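Local coordinates for mandalate racemase/muconate lactonizing enzyme (Unidentified, PDB 4E4U), which is a putative mandelate racemase/muconate lactonizing enzyme of the enolase superfamily, probably an isomerase, whose substrate is not established, at residues E39-T44 / V283-G288; Q76-G81 / T89-V94; V183-E188 / A221-K226; F190-R195 / E225-L230. One frame throughout, in Å; residues are numbered along the deposited sequence. Where two conformers were deposited one is given.

Interaction 1: residues E39-T44 / V283-G288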
loop_
_atom_site.group_PDB
_atom_site.type_symbol
_atom_site.label_atom_id
_atom_site.label_comp_id
_atom_site.label_asym_id
_atom_site.label_seq_id
_atom_site.Cartn_x
_atom_site.Cartn_y
_atom_site.Cartn_z
ATOM N N GLU A 39 -28.806 3.008 31.234
ATOM C CA GLU A 39 -29.577 3.595 30.149
ATOM C C GLU A 39 -29.174 2.937 28.839
ATOM O O GLU A 39 -28.004 2.598 28.637
ATOM C CB GLU A 39 -29.373 5.114 30.071
ATOM C CG GLU A 39 -30.226 5.762 28.988
ATOM C CD GLU A 39 -30.352 7.270 29.098
ATOM O OE1 GLU A 39 -29.796 7.886 30.037
ATOM O OE2 GLU A 39 -31.032 7.845 28.218
ATOM N N ILE A 40 -30.161 2.747 27.969
ATOM C CA ILE A 40 -29.985 2.109 26.677
ATOM C C ILE A 40 -30.201 3.134 25.569
ATOM O O ILE A 40 -31.195 3.859 25.586
ATOM C CB ILE A 40 -31.000 0.961 26.531
ATOM C CG1 ILE A 40 -30.657 -0.152 27.523
ATOM C CG2 ILE A 40 -31.067 0.450 25.093
ATOM C CD1 ILE A 40 -31.707 -1.225 27.667
ATOM N N TYR A 41 -29.269 3.201 24.616
ATOM C CA TYR A 41 -29.397 4.115 23.485
ATOM C C TYR A 41 -29.593 3.275 22.235
ATOM O O TYR A 41 -28.642 2.688 21.708
ATOM C CB TYR A 41 -28.157 4.999 23.343
ATOM C CG TYR A 41 -28.322 6.179 22.403
ATOM C CD1 TYR A 41 -29.103 7.263 22.768
ATOM C CD2 TYR A 41 -27.681 6.223 21.171
ATOM C CE1 TYR A 41 -29.255 8.353 21.934
ATOM C CE2 TYR A 41 -27.825 7.320 20.327
ATOM C CZ TYR A 41 -28.620 8.379 20.717
ATOM O OH TYR A 41 -28.785 9.480 19.902
ATOM N N SER A 42 -30.840 3.182 21.782
ATOM C CA SER A 42 -31.166 2.375 20.612
ATOM C C SER A 42 -32.569 2.711 20.151
ATOM O O SER A 42 -33.518 2.619 20.930
ATOM C CB SER A 42 -31.102 0.887 20.961
ATOM O OG SER A 42 -31.223 0.095 19.796
ATOM N N ALA A 43 -32.704 3.085 18.884
ATOM C CA ALA A 43 -34.010 3.462 18.352
ATOM C C ALA A 43 -34.280 2.890 16.966
ATOM O O ALA A 43 -35.118 3.410 16.231
ATOM C CB ALA A 43 -34.177 4.982 18.355
ATOM N N THR A 44 -33.573 1.825 16.602
ATOM C CA THR A 44 -33.916 1.096 15.384
ATOM C C THR A 44 -35.393 0.700 15.420
ATOM O O THR A 44 -36.111 0.835 14.416
ATOM C CB THR A 44 -33.058 -0.162 15.241
ATOM O OG1 THR A 44 -31.676 0.193 15.339
ATOM C CG2 THR A 44 -33.305 -0.835 13.902
ATOM N N VAL A 283 -21.765 5.834 25.408
ATOM C CA VAL A 283 -21.545 4.701 26.315
ATOM C C VAL A 283 -22.761 3.794 26.424
ATOM O O VAL A 283 -22.634 2.634 26.812
ATOM C CB VAL A 283 -21.101 5.139 27.737
ATOM C CG1 VAL A 283 -19.769 5.858 27.681
ATOM C CG2 VAL A 283 -22.162 6.020 28.401
ATOM N N ALA A 284 -23.933 4.332 26.090
ATOM C CA ALA A 284 -25.182 3.567 26.115
ATOM C C ALA A 284 -25.472 2.832 24.798
ATOM O O ALA A 284 -26.501 2.173 24.664
ATOM C CB ALA A 284 -26.347 4.472 26.503
ATOM N N ARG A 285 -24.558 2.941 23.835
ATOM C CA ARG A 285 -24.660 2.221 22.560
ATOM C C ARG A 285 -23.487 1.280 22.284
ATOM O O ARG A 285 -23.670 0.237 21.650
ATOM C CB ARG A 285 -24.790 3.209 21.389
ATOM C CG ARG A 285 -24.472 2.613 20.014
ATOM C CD ARG A 285 -24.947 3.514 18.903
ATOM N NE ARG A 285 -26.365 3.305 18.637
ATOM C CZ ARG A 285 -27.167 4.166 18.019
ATOM N NH1 ARG A 285 -26.721 5.358 17.626
ATOM N NH2 ARG A 285 -28.431 3.830 17.801
ATOM N N VAL A 286 -22.282 1.639 22.723
ATOM C CA VAL A 286 -21.095 0.920 22.246
ATOM C C VAL A 286 -20.850 -0.448 22.866
ATOM O O VAL A 286 -20.024 -1.207 22.360
ATOM C CB VAL A 286 -19.787 1.762 22.360
ATOM C CG1 VAL A 286 -19.881 3.011 21.508
ATOM C CG2 VAL A 286 -19.459 2.086 23.814
ATOM N N GLY A 287 -21.552 -0.756 23.953
ATOM C CA GLY A 287 -21.371 -2.022 24.638
ATOM C C GLY A 287 -21.166 -1.900 26.138
ATOM O O GLY A 287 -20.994 -2.917 26.824
ATOM N N GLY A 288 -21.191 -0.670 26.652
ATOM C CA GLY A 288 -21.046 -0.431 28.082
ATOM C C GLY A 288 -19.739 0.254 28.425
ATOM O O GLY A 288 -18.998 0.677 27.534
HETATM O O HOH W 1 -27.822 1.070 19.594
HETATM O O HOH W 2 -30.349 1.546 17.425
#
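Tyr41 and Ala284 bring the two backbones together, their CA atoms 5.0 Å apart, and Tyr41 N donates to Ala284 O at 3.0 Å. The methyl of Ala284 touches both a carbonyl and a side chain, with CB 3.3 Å from Glu39 O and 3.7 Å from Tyr41 CB. Tyr41 holds CG anti to its backbone N (chi1 -167°), and the CD2-CE2 side of its ring lies beside the guanidinium of Arg285. CD2 sits over the centre of that group, whereas NH1 lies at the ring's edge, near its plane, 3.5 Å from CE2; the two planes are 70° apart, so this is not a flat stack. Here the end of strand 35-40, in the N-terminal capping domain, meets the loop between strand 278-279 and helix 289-301 of the barrel domain, the two-domain arrangement of the enolase superfamily. Two waters knit the polar ends together. One donates a hydrogen bond to Tyr41 O and accepts one from Arg285 NE; its O lies 2.8 Å from Arg285 NE, in the guanidinium plane. The second accepts from Arg285 NH2 and Ala43 N, donates to Thr44 OG1 and also bonds Ser42 OG. Arg285 NH1 is held by Glu259 O, and the carboxylate of Glu39 by the backbone N atoms of Gly313 and Gly316.

Interaction 2: residues Q76-G81 / T89-V94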
loop_
_atom_site.group_PDB
_atom_site.type_symbol
_atom_site.label_atom_id
_atom_site.label_comp_id
_atom_site.label_asym_id
_atom_site.label_seq_id
_atom_site.Cartn_x
_atom_site.Cartn_y
_atom_site.Cartn_z
ATOM N N GLN A 76 -21.394 -12.783 25.906
ATOM C CA GLN A 76 -22.633 -13.534 25.721
ATOM C C GLN A 76 -23.617 -12.761 24.847
ATOM O O GLN A 76 -24.237 -13.324 23.947
ATOM C CB GLN A 76 -23.293 -13.880 27.064
ATOM C CG GLN A 76 -22.444 -14.730 28.004
ATOM C CD GLN A 76 -22.049 -16.077 27.430
ATOM O OE1 GLN A 76 -22.844 -16.752 26.771
ATOM N NE2 GLN A 76 -20.817 -16.495 27.712
ATOM N N ALA A 77 -23.769 -11.471 25.118
ATOM C CA ALA A 77 -24.691 -10.650 24.339
ATOM C C ALA A 77 -24.234 -10.516 22.889
ATOM O O ALA A 77 -25.025 -10.652 21.957
ATOM C CB ALA A 77 -24.844 -9.275 24.979
ATOM N N TYR A 78 -22.945 -10.232 22.715
ATOM C CA TYR A 78 -22.332 -10.073 21.403
ATOM C C TYR A 78 -22.472 -11.326 20.541
ATOM O O TYR A 78 -22.536 -11.239 19.320
ATOM C CB TYR A 78 -20.851 -9.709 21.600
ATOM C CG TYR A 78 -20.062 -9.432 20.341
ATOM C CD1 TYR A 78 -20.302 -8.298 19.581
ATOM C CD2 TYR A 78 -19.053 -10.291 19.932
ATOM C CE1 TYR A 78 -19.567 -8.029 18.450
ATOM C CE2 TYR A 78 -18.314 -10.036 18.791
ATOM C CZ TYR A 78 -18.578 -8.902 18.049
ATOM O OH TYR A 78 -17.857 -8.616 16.910
ATOM N N SER A 79 -22.525 -12.486 21.189
ATOM C CA SER A 79 -22.535 -13.772 20.491
ATOM C C SER A 79 -23.937 -14.345 20.294
ATOM O O SER A 79 -24.115 -15.330 19.569
ATOM C CB SER A 79 -21.694 -14.777 21.278
ATOM O OG SER A 79 -20.354 -14.312 21.386
ATOM N N SER A 80 -24.920 -13.721 20.945
ATOM C CA SER A 80 -26.285 -14.232 21.052
ATOM C C SER A 80 -26.873 -14.719 19.729
ATOM O O SER A 80 -26.917 -13.976 18.748
ATOM C CB SER A 80 -27.185 -13.144 21.648
ATOM O OG SER A 80 -28.480 -13.638 21.948
ATOM N N GLY A 81 -27.350 -15.960 19.705
ATOM C CA GLY A 81 -28.021 -16.494 18.533
ATOM C C GLY A 81 -27.101 -16.804 17.368
ATOM O O GLY A 81 -27.536 -16.801 16.218
ATOM N N THR A 89 -28.918 -3.005 18.048
ATOM C CA THR A 89 -29.878 -2.931 19.143
ATOM C C THR A 89 -29.388 -3.726 20.345
ATOM O O THR A 89 -29.490 -3.255 21.482
ATOM C CB THR A 89 -31.286 -3.385 18.710
ATOM O OG1 THR A 89 -31.782 -2.494 17.704
ATOM C CG2 THR A 89 -32.248 -3.389 19.886
ATOM N N MET A 90 -28.825 -4.908 20.101
ATOM C CA MET A 90 -28.306 -5.726 21.199
ATOM C C MET A 90 -27.207 -4.980 21.936
ATOM O O MET A 90 -27.136 -5.020 23.160
ATOM C CB MET A 90 -27.765 -7.058 20.683
ATOM C CG MET A 90 -27.029 -7.878 21.743
ATOM S SD MET A 90 -28.050 -8.319 23.173
ATOM C CE MET A 90 -28.521 -9.987 22.716
ATOM N N MET A 91 -26.349 -4.288 21.196
ATOM C CA MET A 91 -25.277 -3.551 21.838
ATOM C C MET A 91 -25.808 -2.410 22.702
ATOM O O MET A 91 -25.285 -2.162 23.789
ATOM C CB MET A 91 -24.263 -3.072 20.814
ATOM C CG MET A 91 -23.439 -4.203 20.198
ATOM S SD MET A 91 -22.400 -5.100 21.375
ATOM C CE MET A 91 -23.423 -6.501 21.824
ATOM N N GLY A 92 -26.851 -1.719 22.243
ATOM C CA GLY A 92 -27.499 -0.723 23.083
ATOM C C GLY A 92 -28.048 -1.333 24.362
ATOM O O GLY A 92 -27.844 -0.810 25.459
ATOM N N VAL A 93 -28.739 -2.460 24.232
ATOM C CA VAL A 93 -29.313 -3.121 25.398
ATOM C C VAL A 93 -28.241 -3.558 26.388
ATOM O O VAL A 93 -28.343 -3.283 27.591
ATOM C CB VAL A 93 -30.183 -4.327 25.000
ATOM C CG1 VAL A 93 -30.672 -5.074 26.238
ATOM C CG2 VAL A 93 -31.358 -3.865 24.156
ATOM N N VAL A 94 -27.205 -4.228 25.900
ATOM C CA VAL A 94 -26.167 -4.677 26.818
ATOM C C VAL A 94 -25.417 -3.503 27.444
ATOM O O VAL A 94 -24.945 -3.614 28.572
ATOM C CB VAL A 94 -25.202 -5.718 26.195
ATOM C CG1 VAL A 94 -24.133 -5.048 25.346
ATOM C CG2 VAL A 94 -24.575 -6.560 27.302
#
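Ala77 and Met90 meet where helix 70-79 packs against the start of helix 88-109, and no hydrogen bond crosses between residues 76-81 and 89-94. The apolar contacts centre on the small side chain of Ala77: its CB lies 3.6 Å from Val94 CG2 and 3.8 Å from Met90 SD. Val94 reaches it with the branch that stands anti to its own backbone N. Bends at chi2 and chi3 of Met90 turn SD and then CE, which comes 3.6 Å from Ser80 CB. The sulfur of Met91 lies at the edge of the Tyr78 ring, near the ring plane. Contacts of side chain with backbone form a second group. Met90 CG, anti to its backbone N (chi1 172°), lies 3.4 Å from Ala77 O, and Met91 CE is 3.8 Å from Tyr78 CA. Polar bonds run within a segment or to outside partners: Ser80 N closes the last turn on Ala77 O, and Ser80 OG bonds His61 NE2 and Thr44 O of the second subunit. This is a helical hairpin of the capping domain, closed by a short loop. Helix 47-61 packs on Met90 through Val57, Phe74 and Tyr265 meet the ring of Tyr78, and Thr44 of the second subunit packs on Met90.

Interaction 3: residues V183-E188 / A221-K226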
loop_
_atom_site.group_PDB
_atom_site.type_symbol
_atom_site.label_atom_id
_atom_site.label_comp_id
_atom_site.label_asym_id
_atom_site.label_seq_id
_atom_site.Cartn_x
_atom_site.Cartn_y
_atom_site.Cartn_z
ATOM N N VAL A 183 -27.392 25.854 0.487
ATOM C CA VAL A 183 -27.129 25.236 1.780
ATOM C C VAL A 183 -25.654 25.395 2.158
ATOM O O VAL A 183 -25.344 25.713 3.306
ATOM C CB VAL A 183 -27.593 23.769 1.819
ATOM C CG1 VAL A 183 -27.108 23.072 3.083
ATOM C CG2 VAL A 183 -29.115 23.709 1.724
ATOM N N LEU A 184 -24.747 25.218 1.196
ATOM C CA LEU A 184 -23.328 25.451 1.462
ATOM C C LEU A 184 -23.105 26.886 1.941
ATOM O O LEU A 184 -22.366 27.118 2.898
ATOM C CB LEU A 184 -22.475 25.164 0.225
ATOM C CG LEU A 184 -22.408 23.705 -0.242
ATOM C CD1 LEU A 184 -21.772 23.602 -1.621
ATOM C CD2 LEU A 184 -21.625 22.862 0.761
ATOM N N ASP A 185 -23.755 27.844 1.283
ATOM C CA ASP A 185 -23.655 29.243 1.686
ATOM C C ASP A 185 -24.141 29.442 3.120
ATOM O O ASP A 185 -23.536 30.181 3.897
ATOM C CB ASP A 185 -24.505 30.135 0.772
ATOM C CG ASP A 185 -23.892 30.351 -0.602
ATOM O OD1 ASP A 185 -22.706 30.023 -0.812
ATOM O OD2 ASP A 185 -24.609 30.882 -1.477
ATOM N N ARG A 186 -25.249 28.794 3.462
ATOM C CA ARG A 186 -25.828 28.929 4.793
ATOM C C ARG A 186 -24.894 28.347 5.851
ATOM O O ARG A 186 -24.735 28.918 6.928
ATOM C CB ARG A 186 -27.199 28.252 4.856
ATOM C CG ARG A 186 -27.865 28.350 6.212
ATOM C CD ARG A 186 -29.250 27.742 6.172
ATOM N NE ARG A 186 -29.186 26.288 6.045
ATOM C CZ ARG A 186 -30.095 25.543 5.421
ATOM N NH1 ARG A 186 -31.137 26.103 4.817
ATOM N NH2 ARG A 186 -29.955 24.229 5.383
ATOM N N CYS A 187 -24.267 27.217 5.540
ATOM C CA CYS A 187 -23.332 26.593 6.476
ATOM C C CYS A 187 -22.181 27.539 6.790
ATOM O O CYS A 187 -21.793 27.714 7.950
ATOM C CB CYS A 187 -22.771 25.288 5.903
ATOM S SG CYS A 187 -23.961 23.946 5.790
ATOM N N GLU A 188 -21.654 28.165 5.743
ATOM C CA GLU A 188 -20.566 29.118 5.878
ATOM C C GLU A 188 -21.013 30.335 6.692
ATOM O O GLU A 188 -20.272 30.823 7.553
ATOM C CB GLU A 188 -20.106 29.554 4.487
ATOM C CG GLU A 188 -18.629 29.776 4.371
ATOM C CD GLU A 188 -18.210 30.215 2.985
ATOM O OE1 GLU A 188 -18.720 29.670 1.969
ATOM O OE2 GLU A 188 -17.350 31.108 2.919
ATOM N N ALA A 221 -16.179 21.285 3.574
ATOM C CA ALA A 221 -15.003 21.480 4.416
ATOM C C ALA A 221 -14.124 22.630 3.918
ATOM O O ALA A 221 -13.642 23.434 4.717
ATOM C CB ALA A 221 -14.194 20.194 4.522
ATOM N N LYS A 222 -13.928 22.730 2.604
ATOM C CA LYS A 222 -13.075 23.798 2.074
ATOM C C LYS A 222 -13.624 25.174 2.433
ATOM O O LYS A 222 -12.853 26.089 2.695
ATOM C CB LYS A 222 -12.863 23.667 0.563
ATOM C CG LYS A 222 -12.190 22.372 0.103
ATOM C CD LYS A 222 -11.217 21.756 1.114
ATOM C CE LYS A 222 -9.828 22.350 1.032
ATOM N NZ LYS A 222 -8.881 21.597 1.918
ATOM N N ARG A 223 -14.948 25.305 2.467
ATOM C CA ARG A 223 -15.597 26.554 2.852
ATOM C C ARG A 223 -15.487 26.860 4.336
ATOM O O ARG A 223 -15.449 28.028 4.735
ATOM C CB ARG A 223 -17.069 26.512 2.475
ATOM C CG ARG A 223 -17.328 26.617 0.990
ATOM C CD ARG A 223 -18.755 26.227 0.717
ATOM N NE ARG A 223 -19.189 26.407 -0.665
ATOM C CZ ARG A 223 -20.004 27.373 -1.076
ATOM N NH1 ARG A 223 -20.448 28.291 -0.223
ATOM N NH2 ARG A 223 -20.382 27.413 -2.341
ATOM N N LEU A 224 -15.448 25.812 5.152
ATOM C CA LEU A 224 -15.465 25.985 6.599
ATOM C C LEU A 224 -14.084 26.213 7.191
ATOM O O LEU A 224 -13.968 26.702 8.319
ATOM C CB LEU A 224 -16.121 24.780 7.277
ATOM C CG LEU A 224 -17.570 24.502 6.875
ATOM C CD1 LEU A 224 -18.129 23.386 7.740
ATOM C CD2 LEU A 224 -18.436 25.762 6.969
ATOM N N GLU A 225 -13.038 25.859 6.448
ATOM C CA GLU A 225 -11.682 25.925 6.995
ATOM C C GLU A 225 -11.299 27.311 7.514
ATOM O O GLU A 225 -10.619 27.427 8.530
ATOM C CB GLU A 225 -10.649 25.411 5.984
ATOM C CG GLU A 225 -10.646 23.888 5.883
ATOM C CD GLU A 225 -9.763 23.330 4.776
ATOM O OE1 GLU A 225 -9.161 24.110 4.015
ATOM O OE2 GLU A 225 -9.677 22.091 4.652
ATOM N N LYS A 226 -11.759 28.362 6.841
ATOM C CA LYS A 226 -11.397 29.715 7.257
ATOM C C LYS A 226 -11.930 30.085 8.643
ATOM O O LYS A 226 -11.462 31.050 9.241
ATOM C CB LYS A 226 -11.859 30.751 6.221
ATOM C CG LYS A 226 -13.376 30.906 6.110
ATOM C CD LYS A 226 -13.778 31.976 5.083
ATOM C CE LYS A 226 -13.686 31.478 3.639
ATOM N NZ LYS A 226 -14.664 30.378 3.325
HETATM O O HOH W 3 -21.623 29.811 -3.363
#
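Arg223 reaches from helix 214-224 across to helix 181-198, and its whole length is used. CB and CG run beside the carboxylate of Glu188, with CG 3.5 Å from Glu188 OE1. The chain is extended from CG to NE, and CD touches both that oxygen and Leu184 CB. Next comes the guanidinium, one face of which lies on Leu184, whose CB is over its centre and 3.6 Å from Arg223 CZ. At the tip, NH1 has two carboxylates. Asp185 OD1 accepts from Arg223 NH1 in the guanidinium plane with its anti lone pair, at 2.9 Å and an angle of 159°; Glu188 OE1 makes a longer, weak bond to the same NH1 at 3.1 Å, its carboxylate plane turned 80° from the guanidinium. NH2 is joined to Asp185 OD1 through a water and makes a salt bridge to Asp228 of the third subunit. The other oxygen of Glu188, OE2, takes Lys226 NZ at 2.8 Å from above the carboxylate plane, and NZ also donates to Arg223 O. Beneath this polar layer, Leu224 CD2 packs 4.0 Å from Cys187 O. Successive helices on the outside of the barrel are thus tied by a network of two acids and two bases. Their charges should largely offset one another and favour ionised carboxylates, while Asp185 OD2, bonded to Ser200 of the third subunit, carries the polar network into the assembly.

Interaction 4: residues F190-R195 / E225-L230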
loop_
_atom_site.group_PDB
_atom_site.type_symbol
_atom_site.label_atom_id
_atom_site.label_comp_id
_atom_site.label_asym_id
_atom_site.label_seq_id
_atom_site.Cartn_x
_atom_site.Cartn_y
_atom_site.Cartn_z
ATOM N N PHE A 190 -23.462 30.563 8.952
ATOM C CA PHE A 190 -23.589 30.206 10.362
ATOM C C PHE A 190 -22.232 30.267 11.050
ATOM O O PHE A 190 -22.101 30.842 12.134
ATOM C CB PHE A 190 -24.186 28.809 10.529
ATOM C CG PHE A 190 -25.669 28.802 10.757
ATOM C CD1 PHE A 190 -26.552 29.082 9.716
ATOM C CD2 PHE A 190 -26.186 28.491 12.005
ATOM C CE1 PHE A 190 -27.926 29.059 9.923
ATOM C CE2 PHE A 190 -27.555 28.474 12.224
ATOM C CZ PHE A 190 -28.428 28.759 11.182
ATOM N N CYS A 191 -21.215 29.685 10.423
ATOM C CA CYS A 191 -19.884 29.716 11.019
ATOM C C CYS A 191 -19.376 31.145 11.158
ATOM O O CYS A 191 -18.802 31.509 12.184
ATOM C CB CYS A 191 -18.894 28.858 10.228
ATOM S SG CYS A 191 -19.195 27.099 10.404
ATOM N N ARG A 192 -19.606 31.961 10.133
ATOM C CA ARG A 192 -19.149 33.341 10.160
ATOM C C ARG A 192 -19.794 34.110 11.308
ATOM O O ARG A 192 -19.105 34.790 12.078
ATOM C CB ARG A 192 -19.468 34.029 8.835
ATOM C CG ARG A 192 -18.956 35.451 8.764
ATOM C CD ARG A 192 -19.295 36.095 7.429
ATOM N NE ARG A 192 -18.831 37.477 7.366
ATOM C CZ ARG A 192 -17.697 37.855 6.785
ATOM N NH1 ARG A 192 -16.913 36.953 6.208
ATOM N NH2 ARG A 192 -17.346 39.134 6.775
ATOM N N ARG A 193 -21.114 33.996 11.423
ATOM C CA ARG A 193 -21.850 34.738 12.443
ATOM C C ARG A 193 -21.555 34.243 13.855
ATOM O O ARG A 193 -21.406 35.046 14.774
ATOM C CB ARG A 193 -23.354 34.698 12.162
ATOM C CG ARG A 193 -23.762 35.390 10.867
ATOM C CD ARG A 193 -23.578 36.901 10.937
ATOM N NE ARG A 193 -23.733 37.515 9.620
ATOM C CZ ARG A 193 -24.899 37.696 9.001
ATOM N NH1 ARG A 193 -26.034 37.307 9.570
ATOM N NH2 ARG A 193 -24.931 38.266 7.803
ATOM N N VAL A 194 -21.476 32.928 14.031
ATOM C CA VAL A 194 -21.164 32.370 15.346
ATOM C C VAL A 194 -19.729 32.728 15.748
ATOM O O VAL A 194 -19.497 33.143 16.881
ATOM C CB VAL A 194 -21.425 30.849 15.445
ATOM C CG1 VAL A 194 -21.011 30.331 16.817
ATOM C CG2 VAL A 194 -22.902 30.551 15.204
ATOM N N ARG A 195 -18.776 32.598 14.823
ATOM C CA ARG A 195 -17.403 33.015 15.112
ATOM C C ARG A 195 -17.336 34.488 15.526
ATOM O O ARG A 195 -16.635 34.828 16.477
ATOM C CB ARG A 195 -16.462 32.750 13.933
ATOM C CG ARG A 195 -15.055 33.317 14.134
ATOM C CD ARG A 195 -14.340 32.680 15.325
ATOM N NE ARG A 195 -13.923 31.312 15.029
ATOM C CZ ARG A 195 -13.955 30.305 15.903
ATOM N NH1 ARG A 195 -14.387 30.510 17.144
ATOM N NH2 ARG A 195 -13.557 29.094 15.533
ATOM N N GLU A 225 -13.038 25.859 6.448
ATOM C CA GLU A 225 -11.682 25.925 6.995
ATOM C C GLU A 225 -11.299 27.311 7.514
ATOM O O GLU A 225 -10.619 27.427 8.530
ATOM C CB GLU A 225 -10.649 25.411 5.984
ATOM C CG GLU A 225 -10.646 23.888 5.883
ATOM C CD GLU A 225 -9.763 23.330 4.776
ATOM O OE1 GLU A 225 -9.161 24.110 4.015
ATOM O OE2 GLU A 225 -9.677 22.091 4.652
ATOM N N LYS A 226 -11.759 28.362 6.841
ATOM C CA LYS A 226 -11.397 29.715 7.257
ATOM C C LYS A 226 -11.930 30.085 8.643
ATOM O O LYS A 226 -11.462 31.050 9.241
ATOM C CB LYS A 226 -11.859 30.751 6.221
ATOM C CG LYS A 226 -13.376 30.906 6.110
ATOM C CD LYS A 226 -13.778 31.976 5.083
ATOM C CE LYS A 226 -13.686 31.478 3.639
ATOM N NZ LYS A 226 -14.664 30.378 3.325
ATOM N N TYR A 227 -12.886 29.315 9.159
ATOM C CA TYR A 227 -13.415 29.579 10.496
ATOM C C TYR A 227 -12.842 28.657 11.570
ATOM O O TYR A 227 -13.252 28.720 12.723
ATOM C CB TYR A 227 -14.944 29.556 10.489
ATOM C CG TYR A 227 -15.472 30.594 9.539
ATOM C CD1 TYR A 227 -15.263 31.947 9.789
ATOM C CD2 TYR A 227 -16.132 30.234 8.372
ATOM C CE1 TYR A 227 -15.707 32.915 8.912
ATOM C CE2 TYR A 227 -16.597 31.203 7.492
ATOM C CZ TYR A 227 -16.373 32.538 7.772
ATOM O OH TYR A 227 -16.808 33.503 6.903
ATOM N N ASP A 228 -11.887 27.815 11.174
ATOM C CA ASP A 228 -11.160 26.916 12.084
ATOM C C ASP A 228 -12.034 26.166 13.104
ATOM O O ASP A 228 -11.782 26.248 14.310
ATOM C CB ASP A 228 -10.036 27.684 12.802
ATOM C CG ASP A 228 -9.062 26.768 13.545
ATOM O OD1 ASP A 228 -8.785 25.641 13.077
ATOM O OD2 ASP A 228 -8.544 27.190 14.599
ATOM N N PRO A 229 -13.048 25.415 12.630
ATOM C CA PRO A 229 -13.837 24.630 13.586
ATOM C C PRO A 229 -12.986 23.553 14.251
ATOM O O PRO A 229 -12.057 22.995 13.634
ATOM C CB PRO A 229 -14.918 23.964 12.720
ATOM C CG PRO A 229 -14.775 24.517 11.353
ATOM C CD PRO A 229 -13.437 25.162 11.232
ATOM N N LEU A 230 -13.323 23.247 15.497
ATOM C CA LEU A 230 -12.660 22.167 16.217
ATOM C C LEU A 230 -12.966 20.805 15.581
ATOM O O LEU A 230 -12.119 19.920 15.568
ATOM C CB LEU A 230 -13.049 22.202 17.698
ATOM C CG LEU A 230 -12.704 21.001 18.592
ATOM C CD1 LEU A 230 -11.237 20.615 18.532
ATOM C CD2 LEU A 230 -13.099 21.284 20.031
HETATM O O HOH W 4 -13.168 26.416 16.654
#
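Cys191 and Tyr227 bring residues 190-195 of helix 181-198 against the loop that leads from helix 214-224 to strand 231-233. Cys191 CB lies 3.6 Å from Tyr227 CD2, and the backbone carbonyl carbon of Cys191 stands over the centre of the tyrosine ring. Arg192 continues over the same face: its CA is offset toward the rim, and its CB is 3.3 Å from Tyr227 OH. Beyond CB the chain of Arg192 is extended past the hydroxyl, with NH1 3.5 Å from Tyr227 OH and the guanidinium plane perpendicular to the ring. The opposite face of the ring carries Lys226 CG. One turn on from Cys191, Arg195 is bent at chi2 (63°), which turns CD, and at chi3, which turns NE, and its guanidinium meets the loop. Its NH2 donates to Tyr227 O at 2.9 Å, nearly along the C=O axis, with the oxygen close to the guanidinium plane. A water accepts from the same NH2 and donates to Asp228 O at 2.7 Å, while NH1 bonds Gly199 O and Ala202 O. Asp228 itself makes salt bridges to Arg219 and Arg223 of the fourth subunit. One arginine thus draws together several carbonyls from separate loops, and its positive charge would probably polarise that of Tyr227.

The four contacts illustrate how a two-domain enzyme is held together at several levels. Interaction 2 comes first to completion along the chain, inside the capping domain, and interactions 3 and 4 follow in the barrel domain; all three are nested within the long loop closed by interaction 1, which joins the domains. Interactions 1 and 2 touch, their centres 11 Å apart, and both reach the second subunit. Interactions 3 and 4, 8 Å between centres, share helix 181-198 and residues Glu225 and Lys226, and face other subunits. Interactions 2 and 3, about 40 Å between centres, lie on opposite sides of the chain's centre and beside different neighbouring subunits.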